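Local coordinates for protein histidine--tRNA ligase (Thermus thermophilus HB27, PDB 4RDX) that catalyses the ATP-dependent attachment of L-histidine to tRNA(His), releasing AMP and diphosphate, as a homodimeric class II aminoacyl-tRNA synthetase, at residues Q281-G286 with V311-L316; L156-L161 with V273-I278; V168-D173 with Y265-A270. All coordinates share one frame; numbering follows the deposited sequence.

Contact 1: Q281-G286 with V311-L316. With AMP (adenosine monophosphate), chain C; HIS (histidine), chain D.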
loop_
_atom_site.group_PDB
_atom_site.type_symbol
_atom_site.label_atom_id
_atom_site.label_comp_id
_atom_site.label_asym_id
_atom_site.label_seq_id
_atom_site.Cartn_x
_atom_site.Cartn_y
_atom_site.Cartn_z
ATOM N N GLN A 281 24.536 2.934 -7.464
ATOM C CA GLN A 281 23.295 2.432 -8.040
ATOM C C GLN A 281 22.481 3.602 -8.574
ATOM O O GLN A 281 21.598 4.120 -7.893
ATOM C CB GLN A 281 22.487 1.670 -6.988
ATOM C CG GLN A 281 23.227 0.500 -6.353
ATOM C CD GLN A 281 23.458 -0.644 -7.321
ATOM O OE1 GLN A 281 22.813 -0.730 -8.366
ATOM N NE2 GLN A 281 24.382 -1.532 -6.975
ATOM N N SER A 282 22.785 4.017 -9.798
ATOM C CA SER A 282 22.203 5.231 -10.356
ATOM C C SER A 282 20.969 4.975 -11.219
ATOM O O SER A 282 20.404 5.909 -11.787
ATOM C CB SER A 282 23.255 6.004 -11.154
ATOM O OG SER A 282 23.732 5.236 -12.246
ATOM N N ALA A 283 20.551 3.717 -11.316
ATOM C CA ALA A 283 19.363 3.382 -12.095
ATOM C C ALA A 283 18.083 3.644 -11.303
ATOM O O ALA A 283 17.782 2.941 -10.341
ATOM C CB ALA A 283 19.417 1.938 -12.569
ATOM N N LEU A 284 17.348 4.671 -11.714
ATOM C CA LEU A 284 16.061 5.017 -11.123
ATOM C C LEU A 284 15.016 3.962 -11.477
ATOM O O LEU A 284 14.201 3.548 -10.639
ATOM C CB LEU A 284 15.612 6.376 -11.655
ATOM C CG LEU A 284 15.471 7.539 -10.675
ATOM C CD1 LEU A 284 16.597 7.547 -9.657
ATOM C CD2 LEU A 284 15.435 8.853 -11.444
ATOM N N GLY A 285 15.049 3.539 -12.735
ATOM C CA GLY A 285 14.119 2.557 -13.247
ATOM C C GLY A 285 14.573 2.026 -14.590
ATOM O O GLY A 285 15.438 2.612 -15.242
ATOM N N GLY A 286 13.990 0.909 -15.003
ATOM C CA GLY A 286 14.357 0.294 -16.261
ATOM C C GLY A 286 13.314 -0.708 -16.695
ATOM O O GLY A 286 12.425 -1.073 -15.926
ATOM N N VAL A 311 10.820 3.608 -5.894
ATOM C CA VAL A 311 10.293 4.778 -5.194
ATOM C C VAL A 311 11.350 5.452 -4.309
ATOM O O VAL A 311 11.438 6.682 -4.248
ATOM C CB VAL A 311 9.065 4.390 -4.337
ATOM C CG1 VAL A 311 8.537 5.594 -3.580
ATOM C CG2 VAL A 311 7.975 3.782 -5.221
ATOM N N GLU A 312 12.165 4.634 -3.647
ATOM C CA GLU A 312 13.249 5.136 -2.809
ATOM C C GLU A 312 14.260 5.968 -3.602
ATOM O O GLU A 312 14.578 7.101 -3.224
ATOM C CB GLU A 312 13.973 3.991 -2.094
ATOM C CG GLU A 312 13.195 3.348 -0.960
ATOM C CD GLU A 312 12.193 2.318 -1.450
ATOM O OE1 GLU A 312 12.213 1.999 -2.660
ATOM O OE2 GLU A 312 11.392 1.825 -0.626
ATOM N N ARG A 313 14.770 5.401 -4.694
ATOM C CA ARG A 313 15.783 6.079 -5.499
ATOM C C ARG A 313 15.231 7.358 -6.123
ATOM O O ARG A 313 15.947 8.342 -6.289
ATOM C CB ARG A 313 16.322 5.151 -6.586
ATOM C CG ARG A 313 16.919 3.861 -6.042
ATOM C CD ARG A 313 17.750 3.133 -7.092
ATOM N NE ARG A 313 18.361 1.924 -6.543
ATOM C CZ ARG A 313 19.015 1.017 -7.260
ATOM N NH1 ARG A 313 19.151 1.173 -8.572
ATOM N NH2 ARG A 313 19.532 -0.050 -6.662
ATOM N N VAL A 314 13.946 7.349 -6.450
ATOM C CA VAL A 314 13.285 8.540 -6.953
ATOM C C VAL A 314 13.174 9.598 -5.852
ATOM O O VAL A 314 13.306 10.791 -6.119
ATOM C CB VAL A 314 11.877 8.208 -7.537
ATOM C CG1 VAL A 314 11.186 9.480 -7.961
ATOM C CG2 VAL A 314 12.005 7.252 -8.712
ATOM N N ALA A 315 12.962 9.157 -4.612
ATOM C CA ALA A 315 12.947 10.077 -3.475
ATOM C C ALA A 315 14.315 10.736 -3.316
ATOM O O ALA A 315 14.426 11.963 -3.176
ATOM C CB ALA A 315 12.545 9.354 -2.194
ATOM N N LEU A 316 15.351 9.902 -3.349
ATOM C CA LEU A 316 16.734 10.363 -3.286
ATOM C C LEU A 316 17.031 11.387 -4.383
ATOM O O LEU A 316 17.658 12.416 -4.132
ATOM C CB LEU A 316 17.692 9.174 -3.402
ATOM C CG LEU A 316 17.710 8.160 -2.256
ATOM C CD1 LEU A 316 18.581 6.969 -2.623
ATOM C CD2 LEU A 316 18.207 8.802 -0.974
HETATM P P AMP C . 15.173 -4.195 -11.578
HETATM O O1P AMP C . 14.064 -5.119 -11.133
HETATM O O2P AMP C . 16.547 -4.635 -11.140
HETATM O O3P AMP C . 15.071 -3.763 -13.019
HETATM O "O5'" AMP C . 14.878 -2.870 -10.747
HETATM C "C5'" AMP C . 14.231 -1.754 -11.342
HETATM C "C4'" AMP C . 14.369 -0.531 -10.472
HETATM O "O4'" AMP C . 13.909 -0.851 -9.135
HETATM C "C3'" AMP C . 15.794 -0.028 -10.280
HETATM O "O3'" AMP C . 16.208 0.847 -11.314
HETATM C "C2'" AMP C . 15.755 0.629 -8.906
HETATM O "O2'" AMP C . 15.240 1.949 -8.993
HETATM C "C1'" AMP C . 14.738 -0.243 -8.170
HETATM N N9 AMP C . 15.382 -1.310 -7.380
HETATM C C8 AMP C . 15.752 -2.516 -7.851
HETATM N N7 AMP C . 16.313 -3.278 -6.874
HETATM C C5 AMP C . 16.304 -2.547 -5.743
HETATM C C6 AMP C . 16.752 -2.741 -4.343
HETATM N N6 AMP C . 17.326 -3.900 -3.939
HETATM N N1 AMP C . 16.557 -1.723 -3.474
HETATM C C2 AMP C . 15.989 -0.566 -3.861
HETATM N N3 AMP C . 15.562 -0.319 -5.111
HETATM C C4 AMP C . 15.691 -1.252 -6.082
HETATM N N HIS D . 14.075 -5.353 -14.272
HETATM C CA HIS D . 13.091 -5.479 -15.340
HETATM C C HIS D . 13.629 -4.814 -16.597
HETATM O O HIS D . 13.217 -5.134 -17.710
HETATM C CB HIS D . 11.766 -4.840 -14.912
HETATM C CG HIS D . 10.674 -4.970 -15.937
HETATM N ND1 HIS D . 10.793 -5.728 -17.072
HETATM C CD2 HIS D . 9.443 -4.411 -15.973
HETATM C CE1 HIS D . 9.686 -5.645 -17.776
HETATM N NE2 HIS D . 8.839 -4.853 -17.134
HETATM O OXT HIS D . 14.492 -3.940 -16.523
#

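Contact 2: L156-L161 with V273-I278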
loop_
_atom_site.group_PDB
_atom_site.type_symbol
_atom_site.label_atom_id
_atom_site.label_comp_id
_atom_site.label_asym_id
_atom_site.label_seq_id
_atom_site.Cartn_x
_atom_site.Cartn_y
_atom_site.Cartn_z
ATOM N N LEU A 156 6.947 14.298 -11.682
ATOM C CA LEU A 156 7.417 14.536 -10.317
ATOM C C LEU A 156 8.125 15.889 -10.181
ATOM O O LEU A 156 7.974 16.579 -9.172
ATOM C CB LEU A 156 8.315 13.397 -9.843
ATOM C CG LEU A 156 7.495 12.130 -9.600
ATOM C CD1 LEU A 156 8.380 10.921 -9.445
ATOM C CD2 LEU A 156 6.605 12.300 -8.377
ATOM N N GLY A 157 8.879 16.271 -11.208
ATOM C CA GLY A 157 9.537 17.565 -11.232
ATOM C C GLY A 157 10.975 17.436 -11.678
ATOM O O GLY A 157 11.655 18.430 -11.940
ATOM N N LEU A 158 11.434 16.193 -11.769
ATOM C CA LEU A 158 12.820 15.918 -12.112
ATOM C C LEU A 158 13.210 16.426 -13.494
ATOM O O LEU A 158 12.555 16.135 -14.495
ATOM C CB LEU A 158 13.119 14.418 -12.015
ATOM C CG LEU A 158 13.131 13.799 -10.618
ATOM C CD1 LEU A 158 13.360 12.299 -10.709
ATOM C CD2 LEU A 158 14.187 14.455 -9.735
ATOM N N ARG A 159 14.280 17.209 -13.522
ATOM C CA ARG A 159 15.035 17.444 -14.734
ATOM C C ARG A 159 16.293 16.611 -14.526
ATOM O O ARG A 159 16.347 15.829 -13.580
ATOM C CB ARG A 159 15.364 18.927 -14.885
ATOM C CG ARG A 159 14.143 19.850 -14.846
ATOM C CD ARG A 159 13.073 19.409 -15.844
ATOM N NE ARG A 159 11.982 20.373 -15.971
ATOM C CZ ARG A 159 10.691 20.072 -15.844
ATOM N NH1 ARG A 159 10.318 18.829 -15.580
ATOM N NH2 ARG A 159 9.771 21.016 -15.981
ATOM N N ARG A 160 17.283 16.748 -15.401
ATOM C CA ARG A 160 18.561 16.058 -15.216
ATOM C C ARG A 160 18.422 14.535 -15.137
ATOM O O ARG A 160 18.826 13.921 -14.149
ATOM C CB ARG A 160 19.254 16.563 -13.948
ATOM C CG ARG A 160 19.291 18.074 -13.805
ATOM C CD ARG A 160 20.273 18.664 -14.782
ATOM N NE ARG A 160 21.540 17.943 -14.735
ATOM C CZ ARG A 160 22.542 18.139 -15.582
ATOM N NH1 ARG A 160 22.431 19.036 -16.550
ATOM N NH2 ARG A 160 23.656 17.432 -15.463
ATOM N N LEU A 161 17.856 13.931 -16.176
ATOM C CA LEU A 161 17.707 12.480 -16.238
ATOM C C LEU A 161 18.439 11.962 -17.470
ATOM O O LEU A 161 18.525 12.664 -18.477
ATOM C CB LEU A 161 16.227 12.104 -16.342
ATOM C CG LEU A 161 15.231 12.643 -15.312
ATOM C CD1 LEU A 161 13.818 12.610 -15.880
ATOM C CD2 LEU A 161 15.305 11.849 -14.016
ATOM N N VAL A 273 16.652 4.408 -17.010
ATOM C CA VAL A 273 16.716 5.846 -16.756
ATOM C C VAL A 273 17.585 6.103 -15.531
ATOM O O VAL A 273 17.370 5.515 -14.473
ATOM C CB VAL A 273 15.326 6.481 -16.549
ATOM C CG1 VAL A 273 15.464 7.950 -16.176
ATOM C CG2 VAL A 273 14.479 6.331 -17.801
ATOM N N HIS A 274 18.576 6.975 -15.680
ATOM C CA HIS A 274 19.527 7.229 -14.606
ATOM C C HIS A 274 19.459 8.648 -14.070
ATOM O O HIS A 274 18.967 9.559 -14.737
ATOM C CB HIS A 274 20.950 6.939 -15.079
ATOM C CG HIS A 274 21.235 5.480 -15.273
ATOM N ND1 HIS A 274 21.914 4.731 -14.346
ATOM C CD2 HIS A 274 20.924 4.645 -16.291
ATOM C CE1 HIS A 274 22.018 3.483 -14.783
ATOM N NE2 HIS A 274 21.425 3.408 -15.959
ATOM N N HIS A 275 19.965 8.821 -12.855
ATOM C CA HIS A 275 20.075 10.139 -12.251
ATOM C C HIS A 275 21.423 10.272 -11.552
ATOM O O HIS A 275 21.910 9.321 -10.939
ATOM C CB HIS A 275 18.929 10.378 -11.262
ATOM C CG HIS A 275 18.748 11.817 -10.887
ATOM N ND1 HIS A 275 19.444 12.409 -9.857
ATOM C CD2 HIS A 275 17.955 12.780 -11.410
ATOM C CE1 HIS A 275 19.087 13.677 -9.759
ATOM N NE2 HIS A 275 18.184 13.928 -10.692
ATOM N N GLU A 276 22.026 11.453 -11.652
ATOM C CA GLU A 276 23.289 11.721 -10.972
ATOM C C GLU A 276 23.090 11.810 -9.466
ATOM O O GLU A 276 21.955 11.881 -8.986
ATOM C CB GLU A 276 23.936 13.002 -11.500
ATOM C CG GLU A 276 23.136 14.262 -11.246
ATOM C CD GLU A 276 22.071 14.500 -12.294
ATOM O OE1 GLU A 276 21.332 13.551 -12.630
ATOM O OE2 GLU A 276 21.988 15.640 -12.793
ATOM N N GLU A 277 24.203 11.814 -8.735
ATOM C CA GLU A 277 24.185 11.673 -7.285
ATOM C C GLU A 277 23.496 10.356 -6.907
ATOM O O GLU A 277 23.584 9.381 -7.651
ATOM C CB GLU A 277 23.540 12.891 -6.608
ATOM C CG GLU A 277 24.262 14.217 -6.877
ATOM C CD GLU A 277 23.390 15.223 -7.599
ATOM O OE1 GLU A 277 22.379 14.803 -8.194
ATOM O OE2 GLU A 277 23.715 16.429 -7.571
ATOM N N ILE A 278 22.831 10.326 -5.753
ATOM C CA ILE A 278 22.124 9.133 -5.254
ATOM C C ILE A 278 22.948 7.827 -5.207
ATOM O O ILE A 278 22.400 6.738 -5.014
ATOM C CB ILE A 278 20.740 8.916 -5.957
ATOM C CG1 ILE A 278 20.862 8.053 -7.215
ATOM C CG2 ILE A 278 20.083 10.254 -6.274
ATOM C CD1 ILE A 278 19.601 7.284 -7.546
#

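Contact 3: V168-D173 with Y265-A270. With HIS (histidine), chain D.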
loop_
_atom_site.group_PDB
_atom_site.type_symbol
_atom_site.label_atom_id
_atom_site.label_comp_id
_atom_site.label_asym_id
_atom_site.label_seq_id
_atom_site.Cartn_x
_atom_site.Cartn_y
_atom_site.Cartn_z
ATOM N N VAL A 168 18.625 -6.056 -26.823
ATOM C CA VAL A 168 19.321 -7.298 -26.514
ATOM C C VAL A 168 19.181 -8.276 -27.674
ATOM O O VAL A 168 19.748 -9.369 -27.655
ATOM C CB VAL A 168 18.777 -7.945 -25.232
ATOM C CG1 VAL A 168 19.175 -7.125 -24.014
ATOM C CG2 VAL A 168 17.266 -8.093 -25.309
ATOM N N GLY A 169 18.414 -7.870 -28.683
ATOM C CA GLY A 169 18.198 -8.678 -29.867
ATOM C C GLY A 169 17.316 -9.881 -29.600
ATOM O O GLY A 169 16.810 -10.066 -28.494
ATOM N N ASP A 170 17.119 -10.695 -30.630
ATOM C CA ASP A 170 16.420 -11.965 -30.494
ATOM C C ASP A 170 17.463 -13.011 -30.081
ATOM O O ASP A 170 18.656 -12.775 -30.263
ATOM C CB ASP A 170 15.729 -12.316 -31.817
ATOM C CG ASP A 170 14.511 -11.443 -32.088
ATOM O OD1 ASP A 170 13.623 -11.369 -31.211
ATOM O OD2 ASP A 170 14.442 -10.825 -33.172
ATOM N N PRO A 171 17.027 -14.148 -29.501
ATOM C CA PRO A 171 17.957 -15.145 -28.943
ATOM C C PRO A 171 19.158 -15.497 -29.826
ATOM O O PRO A 171 20.282 -15.573 -29.320
ATOM C CB PRO A 171 17.068 -16.375 -28.761
ATOM C CG PRO A 171 15.734 -15.809 -28.465
ATOM C CD PRO A 171 15.622 -14.546 -29.284
ATOM N N GLU A 172 18.920 -15.709 -31.117
ATOM C CA GLU A 172 19.989 -16.039 -32.056
ATOM C C GLU A 172 21.074 -14.964 -32.037
ATOM O O GLU A 172 22.270 -15.267 -32.047
ATOM C CB GLU A 172 19.439 -16.192 -33.477
ATOM C CG GLU A 172 18.103 -16.914 -33.572
ATOM C CD GLU A 172 16.921 -15.982 -33.364
ATOM O OE1 GLU A 172 16.585 -15.226 -34.301
ATOM O OE2 GLU A 172 16.337 -16.001 -32.259
ATOM N N ASP A 173 20.639 -13.707 -31.995
ATOM C CA ASP A 173 21.551 -12.568 -31.985
ATOM C C ASP A 173 22.451 -12.578 -30.752
ATOM O O ASP A 173 23.670 -12.418 -30.861
ATOM C CB ASP A 173 20.767 -11.254 -32.061
ATOM C CG ASP A 173 19.786 -11.228 -33.219
ATOM O OD1 ASP A 173 19.890 -12.100 -34.107
ATOM O OD2 ASP A 173 18.914 -10.334 -33.245
ATOM N N TYR A 265 14.582 -14.394 -21.392
ATOM C CA TYR A 265 13.264 -14.226 -21.997
ATOM C C TYR A 265 13.057 -12.776 -22.410
ATOM O O TYR A 265 12.056 -12.430 -23.040
ATOM C CB TYR A 265 12.117 -14.755 -21.115
ATOM C CG TYR A 265 11.992 -14.168 -19.721
ATOM C CD1 TYR A 265 11.755 -12.812 -19.522
ATOM C CD2 TYR A 265 12.060 -14.988 -18.601
ATOM C CE1 TYR A 265 11.625 -12.287 -18.251
ATOM C CE2 TYR A 265 11.929 -14.472 -17.326
ATOM C CZ TYR A 265 11.711 -13.123 -17.157
ATOM O OH TYR A 265 11.579 -12.608 -15.889
ATOM N N TYR A 266 14.020 -11.935 -22.046
ATOM C CA TYR A 266 14.062 -10.567 -22.535
ATOM C C TYR A 266 14.544 -10.563 -23.976
ATOM O O TYR A 266 15.560 -11.181 -24.299
ATOM C CB TYR A 266 14.989 -9.707 -21.676
ATOM C CG TYR A 266 14.495 -9.470 -20.267
ATOM C CD1 TYR A 266 13.544 -8.498 -19.998
ATOM C CD2 TYR A 266 14.994 -10.205 -19.203
ATOM C CE1 TYR A 266 13.097 -8.276 -18.710
ATOM C CE2 TYR A 266 14.552 -9.989 -17.915
ATOM C CZ TYR A 266 13.605 -9.024 -17.674
ATOM O OH TYR A 266 13.164 -8.806 -16.392
ATOM N N VAL A 267 13.803 -9.881 -24.843
ATOM C CA VAL A 267 14.175 -9.768 -26.246
ATOM C C VAL A 267 13.980 -8.336 -26.731
ATOM O O VAL A 267 13.217 -7.573 -26.136
ATOM C CB VAL A 267 13.350 -10.721 -27.133
ATOM C CG1 VAL A 267 13.709 -12.167 -26.849
ATOM C CG2 VAL A 267 11.859 -10.476 -26.933
ATOM N N ARG A 268 14.678 -7.980 -27.806
ATOM C CA ARG A 268 14.550 -6.660 -28.421
ATOM C C ARG A 268 14.823 -5.505 -27.454
ATOM O O ARG A 268 15.862 -5.472 -26.795
ATOM C CB ARG A 268 13.178 -6.508 -29.093
ATOM C CG ARG A 268 13.091 -7.175 -30.467
ATOM C CD ARG A 268 11.853 -8.052 -30.614
ATOM N NE ARG A 268 11.973 -8.978 -31.739
ATOM C CZ ARG A 268 11.396 -8.806 -32.925
ATOM N NH1 ARG A 268 10.640 -7.742 -33.152
ATOM N NH2 ARG A 268 11.571 -9.705 -33.883
ATOM N N THR A 269 13.876 -4.574 -27.365
ATOM C CA THR A 269 14.057 -3.330 -26.616
ATOM C C THR A 269 14.456 -3.498 -25.147
ATOM O O THR A 269 13.831 -4.253 -24.397
ATOM C CB THR A 269 12.787 -2.450 -26.679
ATOM O OG1 THR A 269 12.231 -2.496 -27.999
ATOM C CG2 THR A 269 13.122 -1.011 -26.322
ATOM N N ALA A 270 15.510 -2.790 -24.752
ATOM C CA ALA A 270 15.878 -2.659 -23.348
ATOM C C ALA A 270 16.167 -1.188 -23.077
ATOM O O ALA A 270 16.712 -0.487 -23.934
ATOM C CB ALA A 270 17.095 -3.513 -23.022
HETATM N N HIS D . 14.075 -5.353 -14.272
HETATM C CA HIS D . 13.091 -5.479 -15.340
HETATM C C HIS D . 13.629 -4.814 -16.597
HETATM O O HIS D . 13.217 -5.134 -17.710
HETATM C CB HIS D . 11.766 -4.840 -14.912
HETATM C CG HIS D . 10.674 -4.970 -15.937
HETATM N ND1 HIS D . 10.793 -5.728 -17.072
HETATM C CD2 HIS D . 9.443 -4.411 -15.973
HETATM C CE1 HIS D . 9.686 -5.645 -17.776
HETATM N NE2 HIS D . 8.839 -4.853 -17.134
HETATM O OXT HIS D . 14.492 -3.940 -16.523
#

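Contact 1: Q281-G286 with V311-L316
Ala283 O is gripped from two directions: by Arg313 NH1 at 2.9 Å and by the ribose hydroxyl O3' of AMP at 2.8 Å. Ala283 O lies close to the guanidinium plane, and the N-H reaches a lone pair in the carbonyl plane, with an N-H...O angle of 157°. Arg313 gets there by running nearly straight from CG to NE, up from the first turn of helix 311-320 and alongside the start of strand 283-290. Its flat group is sandwiched. Gln281 CB lies 3.3 Å above one face, while AMP C2' sits 3.2 Å above the opposite face, both toward the rim. The amide of Gln281 is turned 38° from the guanidinium plane. NE is spent on Gly121 O, so the group is held at its edge as well as on its faces. One residue on, Leu284 O accepts the second ribose hydroxyl, O2'. The Leu284 side chain, in contrast, packs crosswise on Val314, CG to CG2 at 4.0 Å, and CD1 rests near Arg313 CB. A classic beta bulge sets Leu284 and Gly285 together against the single residue Val273 of the neighbouring strand. An alanine in place of Arg313 would probably leave Ala283 O with one partner fewer and take away the flat surface between Gln281 and the ribose. Helix 311-320, with strand 304-310 running into it beside strand 283-290, matches motif 3 of class II synthetases, and Arg313 is probably its characteristic arginine; backbone carbonyls read the ribose hydroxyls while the arginine fixes the carbonyl that does part of the reading.

Contact 2: L156-L161 with V273-I278
Arg160 and Glu276 meet in a salt bridge, NE to OE2 at 3.0 Å, and the N-H...O angle of 171° makes it nearly straight. The carboxylate oxygen lies in the guanidinium plane and is met nearly along its C-O axis; NE-OE2 is the one bond of the pair, and the two flat groups stand 68° apart. Glu276 carries its CG in the crowded position between backbone N and carbonyl carbon (chi1 64°), and the bend at chi2 brings OE1 over the centre of the His275 ring, 3.4 Å above its plane. ND1 of that ring is satisfied close to home: with CG set beside its own carbonyl carbon, ND1 can donate to Glu276 O at 2.7 Å, an acceptor tilted somewhat from the ring plane. Leu161 CD2 meets the ring at its edge, 3.8 Å from CD2 of His275, and Leu161 CB packs on Val273 CG1. Between the backbones, Leu161 CA makes a CA-H...O contact with His274 O at 3.5 Å. His274 turns the other way, where ND1 pairs with Ser282 OG and NE2 with Glu272 OE1. Upstream, Gly157 ends helix 139-156 in a Schellman motif, and Arg159 N is taken by Glu321 OE1. The loop into strand 161-167 is thereby joined to the end of strand 269-275 by a charge pair toward solvent and by Leu161 against Val273; a carboxylate over the imidazole would probably make a protonated His275 less costly.

Contact 3: V168-D173 with Y265-A270
Arg268 turns its guanidinium edge to the carboxylate of Asp170, NE donating to OD1 at 3.0 Å with an N-H...O angle of 176°. The oxygen is met on its syn side, and a weak second bond joins NH2 to OD2 at 3.2 Å; the two planes stand 50° apart, which keeps this from being a flat two-pronged pair. Beneath it the backbones are tied twice: Val168 N donates to Arg268 O at 2.8 Å, and Arg268 N reaches Gly169 O at 3.1 Å from above the carbonyl plane. Val168 CG2 lies over this corner of the chain, while Pro171 CD packs on Val267 CG1 at 3.9 Å. In the next shell, Asp173 OD2 receives Asp170 N, and Asp173 OD1 is bridged to Arg176, so the first turn of helix 171-185 holds Asp170 in place. Arg174 in turn bonds Tyr266 O. On the far side Tyr266 sends its ring to the bound histidine, with CE1 3.3 Å from the ligand O. Asp170 stands at the N-cap yet makes no capping bond: its carboxylate serves Arg268 instead, where the nearby helix start would probably steady its negative charge, and the corner so fixed lies two residues past Tyr266, which lines the histidine pocket.

In the fold
All three contacts belong to the catalytic domain and bear on the mixed sheet at the heart of the class II fold. Contacts 1 and 2 touch, their centres about 8 Å apart, because strands 269-275 and 283-290 are neighbours in that sheet. Contact 3 lies about 25 Å from the centre of contact 1 and about 27 Å from that of contact 2, at the other end of strand 269-275, which it shares with contact 2. Along the chain, contact 3 falls within the span of contact 2, and contact 1 follows both. Gly286 of contact 1 and Tyr266 of contact 3 both line the histidine pocket, and strand 283-290 also carries the carbonyls that hold the AMP ribose.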